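PDB 2R94: 2-Keto-3-deoxy-(6-phospho-)gluconate aldolase from Thermoproteus tenax, which is an archaeal aldolase of the dihydrodipicolinate synthetase family, built as a TIM barrel and assembled from four protein chains. Local coordinates for residues Ile3-Ile8 with Ser196-Leu201; Phe126-Pro131 with Gly151-Asn156. All coordinates share one frame; numbering follows the deposited sequence.

Interaction 1: residues Ile3-Ile8 with Ser196-Leu201. With PYR (pyruvic acid), chain E.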
loop_
_atom_site.group_PDB
_atom_site.type_symbol
_atom_site.label_atom_id
_atom_site.label_comp_id
_atom_site.label_asym_id
_atom_site.label_seq_id
_atom_site.Cartn_x
_atom_site.Cartn_y
_atom_site.Cartn_z
ATOM N N ILE A 3 -26.321 -10.287 14.244
ATOM C CA ILE A 3 -25.436 -11.170 13.522
ATOM C C ILE A 3 -26.032 -11.324 12.119
ATOM O O ILE A 3 -27.101 -11.927 11.954
ATOM C CB ILE A 3 -25.353 -12.552 14.248
ATOM C CG1 ILE A 3 -24.680 -12.372 15.607
ATOM C CG2 ILE A 3 -24.595 -13.614 13.367
ATOM C CD1 ILE A 3 -24.686 -13.674 16.491
ATOM N N VAL A 4 -25.340 -10.774 11.121
ATOM C CA VAL A 4 -25.753 -10.822 9.740
ATOM C C VAL A 4 -24.843 -11.820 9.002
ATOM O O VAL A 4 -23.631 -11.743 9.132
ATOM C CB VAL A 4 -25.550 -9.415 9.113
ATOM C CG1 VAL A 4 -26.043 -9.412 7.673
ATOM C CG2 VAL A 4 -26.276 -8.355 9.944
ATOM N N ALA A 5 -25.411 -12.778 8.284
ATOM C CA ALA A 5 -24.626 -13.733 7.530
ATOM C C ALA A 5 -24.541 -13.273 6.104
ATOM O O ALA A 5 -25.553 -13.166 5.458
ATOM C CB ALA A 5 -25.226 -15.083 7.567
ATOM N N PRO A 6 -23.317 -13.049 5.589
ATOM C CA PRO A 6 -23.189 -12.806 4.161
ATOM C C PRO A 6 -23.151 -14.206 3.606
ATOM O O PRO A 6 -22.105 -14.843 3.611
ATOM C CB PRO A 6 -21.834 -12.154 4.051
ATOM C CG PRO A 6 -21.033 -12.826 5.183
ATOM C CD PRO A 6 -22.007 -13.070 6.279
ATOM N N VAL A 7 -24.317 -14.704 3.201
ATOM C CA VAL A 7 -24.546 -16.133 2.987
ATOM C C VAL A 7 -23.890 -16.572 1.707
ATOM O O VAL A 7 -23.708 -15.750 0.755
ATOM C CB VAL A 7 -26.094 -16.414 2.997
ATOM C CG1 VAL A 7 -26.773 -15.713 1.822
ATOM C CG2 VAL A 7 -26.379 -17.905 3.049
ATOM N N ILE A 8 -23.456 -17.825 1.672
ATOM C CA ILE A 8 -22.791 -18.343 0.486
ATOM C C ILE A 8 -23.865 -18.589 -0.582
ATOM O O ILE A 8 -25.025 -18.862 -0.258
ATOM C CB ILE A 8 -22.090 -19.730 0.730
ATOM C CG1 ILE A 8 -23.007 -20.660 1.481
ATOM C CG2 ILE A 8 -20.833 -19.666 1.641
ATOM C CD1 ILE A 8 -22.356 -21.997 1.733
ATOM N N SER A 196 -18.415 -13.680 7.764
ATOM C CA SER A 196 -18.586 -14.826 6.922
ATOM C C SER A 196 -18.742 -16.119 7.695
ATOM O O SER A 196 -19.347 -17.075 7.185
ATOM C CB SER A 196 -17.460 -14.920 5.937
ATOM O OG SER A 196 -16.223 -15.129 6.579
ATOM N N SER A 197 -18.154 -16.167 8.890
ATOM C CA SER A 197 -18.301 -17.313 9.764
ATOM C C SER A 197 -19.712 -17.495 10.246
ATOM O O SER A 197 -20.044 -18.526 10.863
ATOM C CB SER A 197 -17.367 -17.200 10.959
ATOM O OG SER A 197 -17.549 -15.991 11.646
ATOM N N ALA A 198 -20.589 -16.532 9.966
ATOM C CA ALA A 198 -21.961 -16.786 10.317
ATOM C C ALA A 198 -22.480 -17.950 9.493
ATOM O O ALA A 198 -23.428 -18.585 9.878
ATOM C CB ALA A 198 -22.827 -15.555 10.212
ATOM N N ASN A 199 -21.829 -18.297 8.398
ATOM C CA ASN A 199 -22.254 -19.476 7.642
ATOM C C ASN A 199 -21.910 -20.777 8.310
ATOM O O ASN A 199 -22.667 -21.728 8.231
ATOM C CB ASN A 199 -21.570 -19.505 6.284
ATOM C CG ASN A 199 -22.142 -18.512 5.358
ATOM O OD1 ASN A 199 -23.241 -18.736 4.795
ATOM N ND2 ASN A 199 -21.451 -17.386 5.195
ATOM N N TYR A 200 -20.732 -20.864 8.929
ATOM C CA TYR A 200 -20.328 -22.160 9.402
ATOM C C TYR A 200 -20.350 -22.261 10.908
ATOM O O TYR A 200 -20.492 -23.341 11.477
ATOM C CB TYR A 200 -18.999 -22.556 8.774
ATOM C CG TYR A 200 -17.878 -21.519 8.865
ATOM C CD1 TYR A 200 -17.098 -21.389 10.007
ATOM C CD2 TYR A 200 -17.621 -20.672 7.806
ATOM C CE1 TYR A 200 -16.039 -20.450 10.098
ATOM C CE2 TYR A 200 -16.605 -19.738 7.857
ATOM C CZ TYR A 200 -15.813 -19.639 8.995
ATOM O OH TYR A 200 -14.863 -18.661 9.005
ATOM N N LEU A 201 -20.266 -21.121 11.591
ATOM C CA LEU A 201 -20.257 -21.167 13.041
ATOM C C LEU A 201 -21.099 -20.082 13.670
ATOM O O LEU A 201 -20.635 -19.362 14.559
ATOM C CB LEU A 201 -18.828 -21.092 13.587
ATOM C CG LEU A 201 -18.041 -22.406 13.510
ATOM C CD1 LEU A 201 -16.533 -22.161 13.768
ATOM C CD2 LEU A 201 -18.636 -23.490 14.441
HETATM C C PYR E . -19.539 -10.315 2.581
HETATM O O PYR E . -18.979 -11.424 2.431
HETATM O OXT PYR E . -20.413 -9.915 1.763
HETATM C CA PYR E . -19.174 -9.568 3.645
HETATM C CB PYR E . -18.138 -10.064 4.618
#
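Ile3 leans its CG2 methyl toward the CB of Ala198 at the seam of the TIM barrel, where strand 2-6, the first of the eight, is met by the loop that follows the last strand, 192-194, and leads into helix 202-214. Two residues on, the Ala198 methyl lies against Ala5, 3.6 Å from its CB to Ala5 CB and nearly as close to Ala5 CA. Pro6 lies between loop and ligand: its ring CG rests on the CA of Ser196 at 3.6 Å, while its CB approaches the carboxylate carbon C of the bound pyruvic acid at 3.3 Å. Asn199 has CG beside the backbone N (chi1 -74°), which brings its amide to the strand. ND2 donates to Pro6 O (3.1 Å, 164° at the hydrogen); Pro6 O lies in the amide plane, whereas ND2 stands well above the Pro6 carbonyl plane. A second bond from ND2 goes to Ser196 O. Val7 touches Asn199 OD1 with CG2, the two side chains crossing almost at right angles. Ile8 N donates to the same OD1, which is also hydrogen-bonded to His24 NE2, and bonds on both ND2 and OD1 fix the amide's rotation; Ile8 N to Asn199 OD1 is longer, 3.3 Å, and bent to 147°.

Interaction 2: residues Phe126-Pro131 with Gly151-Asn156. With PYR (pyruvic acid), chain E.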
loop_
_atom_site.group_PDB
_atom_site.type_symbol
_atom_site.label_atom_id
_atom_site.label_comp_id
_atom_site.label_asym_id
_atom_site.label_seq_id
_atom_site.Cartn_x
_atom_site.Cartn_y
_atom_site.Cartn_z
ATOM N N PHE A 126 -27.716 0.629 1.971
ATOM C CA PHE A 126 -26.483 0.533 2.755
ATOM C C PHE A 126 -25.294 0.689 1.846
ATOM O O PHE A 126 -25.299 0.170 0.728
ATOM C CB PHE A 126 -26.320 -0.863 3.311
ATOM C CG PHE A 126 -27.145 -1.159 4.511
ATOM C CD1 PHE A 126 -28.448 -0.751 4.597
ATOM C CD2 PHE A 126 -26.604 -1.884 5.563
ATOM C CE1 PHE A 126 -29.199 -1.050 5.719
ATOM C CE2 PHE A 126 -27.352 -2.204 6.684
ATOM C CZ PHE A 126 -28.653 -1.803 6.761
ATOM N N LEU A 127 -24.265 1.374 2.338
ATOM C CA LEU A 127 -23.003 1.409 1.671
ATOM C C LEU A 127 -22.318 0.133 2.102
ATOM O O LEU A 127 -22.352 -0.183 3.272
ATOM C CB LEU A 127 -22.205 2.622 2.136
ATOM C CG LEU A 127 -20.719 2.475 1.890
ATOM C CD1 LEU A 127 -20.367 2.336 0.407
ATOM C CD2 LEU A 127 -19.929 3.611 2.570
ATOM N N TYR A 128 -21.767 -0.647 1.157
ATOM C CA TYR A 128 -20.993 -1.848 1.531
ATOM C C TYR A 128 -19.573 -1.495 1.187
ATOM O O TYR A 128 -19.183 -1.532 0.043
ATOM C CB TYR A 128 -21.479 -3.105 0.792
ATOM C CG TYR A 128 -20.588 -4.347 0.870
ATOM C CD1 TYR A 128 -19.514 -4.451 1.801
ATOM C CD2 TYR A 128 -20.854 -5.457 0.038
ATOM C CE1 TYR A 128 -18.709 -5.621 1.864
ATOM C CE2 TYR A 128 -20.106 -6.604 0.077
ATOM C CZ TYR A 128 -19.018 -6.700 0.981
ATOM O OH TYR A 128 -18.272 -7.866 0.967
ATOM N N ASN A 129 -18.832 -1.036 2.185
ATOM C CA ASN A 129 -17.500 -0.533 1.959
ATOM C C ASN A 129 -16.500 -1.677 2.155
ATOM O O ASN A 129 -16.548 -2.396 3.150
ATOM C CB ASN A 129 -17.224 0.662 2.865
ATOM C CG ASN A 129 -15.928 1.320 2.565
ATOM O OD1 ASN A 129 -15.044 1.367 3.431
ATOM N ND2 ASN A 129 -15.790 1.877 1.382
ATOM N N TYR A 130 -15.600 -1.846 1.189
ATOM C CA TYR A 130 -14.679 -2.959 1.284
ATOM C C TYR A 130 -13.399 -2.647 0.533
ATOM O O TYR A 130 -13.190 -3.201 -0.526
ATOM C CB TYR A 130 -15.288 -4.196 0.666
ATOM C CG TYR A 130 -14.499 -5.458 0.905
ATOM C CD1 TYR A 130 -13.225 -5.434 1.499
ATOM C CD2 TYR A 130 -15.031 -6.667 0.559
ATOM C CE1 TYR A 130 -12.505 -6.635 1.729
ATOM C CE2 TYR A 130 -14.346 -7.846 0.771
ATOM C CZ TYR A 130 -13.091 -7.826 1.337
ATOM O OH TYR A 130 -12.493 -9.043 1.538
ATOM N N PRO A 131 -12.556 -1.751 1.074
ATOM C CA PRO A 131 -11.476 -1.142 0.296
ATOM C C PRO A 131 -10.493 -2.109 -0.320
ATOM O O PRO A 131 -10.025 -1.851 -1.440
ATOM C CB PRO A 131 -10.800 -0.208 1.289
ATOM C CG PRO A 131 -11.888 0.068 2.332
ATOM C CD PRO A 131 -12.628 -1.223 2.448
ATOM N N GLY A 151 -27.229 2.918 6.140
ATOM C CA GLY A 151 -26.643 1.714 6.736
ATOM C C GLY A 151 -25.259 1.536 6.146
ATOM O O GLY A 151 -25.013 1.994 5.037
ATOM N N VAL A 152 -24.344 0.904 6.890
ATOM C CA VAL A 152 -22.969 0.668 6.385
ATOM C C VAL A 152 -22.538 -0.718 6.775
ATOM O O VAL A 152 -22.775 -1.155 7.892
ATOM C CB VAL A 152 -21.969 1.728 6.902
ATOM C CG1 VAL A 152 -20.610 1.460 6.427
ATOM C CG2 VAL A 152 -22.424 3.142 6.491
ATOM N N LYS A 153 -22.017 -1.469 5.820
ATOM C CA LYS A 153 -21.197 -2.608 6.161
ATOM C C LYS A 153 -19.826 -2.204 5.765
ATOM O O LYS A 153 -19.616 -1.867 4.603
ATOM C CB LYS A 153 -21.568 -3.823 5.354
ATOM C CG LYS A 153 -20.606 -4.947 5.580
ATOM C CD LYS A 153 -20.997 -6.175 4.787
ATOM C CE LYS A 153 -19.837 -7.122 4.707
ATOM N NZ LYS A 153 -20.198 -8.401 3.986
ATOM N N ASP A 154 -18.898 -2.174 6.731
ATOM C CA ASP A 154 -17.503 -1.759 6.483
ATOM C C ASP A 154 -16.643 -2.970 6.686
ATOM O O ASP A 154 -16.476 -3.466 7.805
ATOM C CB ASP A 154 -17.132 -0.640 7.431
ATOM C CG ASP A 154 -15.838 -0.006 7.106
ATOM O OD1 ASP A 154 -15.386 -0.028 5.929
ATOM O OD2 ASP A 154 -15.260 0.597 8.035
ATOM N N THR A 155 -16.153 -3.521 5.589
ATOM C CA THR A 155 -15.268 -4.671 5.700
ATOM C C THR A 155 -13.885 -4.125 5.754
ATOM O O THR A 155 -13.247 -3.848 4.736
ATOM C CB THR A 155 -15.433 -5.677 4.571
ATOM O OG1 THR A 155 -16.703 -6.348 4.746
ATOM C CG2 THR A 155 -14.300 -6.736 4.675
ATOM N N ASN A 156 -13.424 -3.925 6.978
ATOM C CA ASN A 156 -12.279 -3.061 7.227
ATOM C C ASN A 156 -11.604 -3.525 8.513
ATOM O O ASN A 156 -12.301 -3.896 9.476
ATOM C CB ASN A 156 -12.735 -1.631 7.404
ATOM C CG ASN A 156 -11.680 -0.673 7.038
ATOM O OD1 ASN A 156 -10.554 -0.821 7.485
ATOM N ND2 ASN A 156 -12.002 0.304 6.181
HETATM C C PYR E . -19.539 -10.315 2.581
HETATM O O PYR E . -18.979 -11.424 2.431
HETATM O OXT PYR E . -20.413 -9.915 1.763
HETATM C CA PYR E . -19.174 -9.568 3.645
HETATM C CB PYR E . -18.138 -10.064 4.618
#
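Gly151 sets its CA over one face of the Phe126 ring, 3.6 Å from the ring centroid and only 9° off the normal, a CH-pi contact. Its carbonyl oxygen receives the N-H of Leu127. Lys153 N then donates to Leu127 O, and Lys153 O accepts from Asn129 N at 2.7 Å, the alternating bonds of two neighbouring parallel strands, 125-129 and 149-154, in the TIM barrel. Extended throughout, with CG anti to the backbone N (chi1 173°), the lysine runs alongside Tyr128 and lays CD over one ring face, 4.1 Å from the centroid. The side chain ends in a covalent bond from Lys153 NZ to CA of pyruvic acid, 1.6 Å long, consistent with the Schiff-base lysine of class I aldolases. Tyr128 OH, hydrogen-bonded to Thr41, stands 3.1 Å from the ligand's OXT. Asp154 points to the side of the sheet opposite Lys153, and its OD2 is held by Thr162 and His161 of helix 159-168. Thr155 N makes the straightest of the four backbone bonds between the segments, to Asn129 O at 171°. Its methyl CG2 sits over the Tyr130 ring, whereas OG1, buried with no polar partner in the model, comes to the edge of the Tyr128 ring. Asn156 brings ND2 to Pro131 CG at 3.9 Å, while its OD1 is hydrogen-bonded to Ser158 N.

Both interactions belong to one closed eight-stranded sheet and reach the same pyruvic acid, although their centres lie about 16 Å apart. Along the chain, interaction 2 is nested within the long excursion that interaction 1 closes. The lysine of 151-156 spans the interval between them: its NZ carries the ligand covalently and comes within 4.1 Å of Pro6 CB in 3-8, a packing contact that joins the two directly. Pro6 thus helps enclose the ligand from the side of strand 2-6, with Tyr128 near its carboxylate from strand 125-129. Thr42, which packs on Pro6, Ser196 and Asn199, is hydrogen-bonded to the ligand through OG1, and so relates interaction 1 to the pocket a second time.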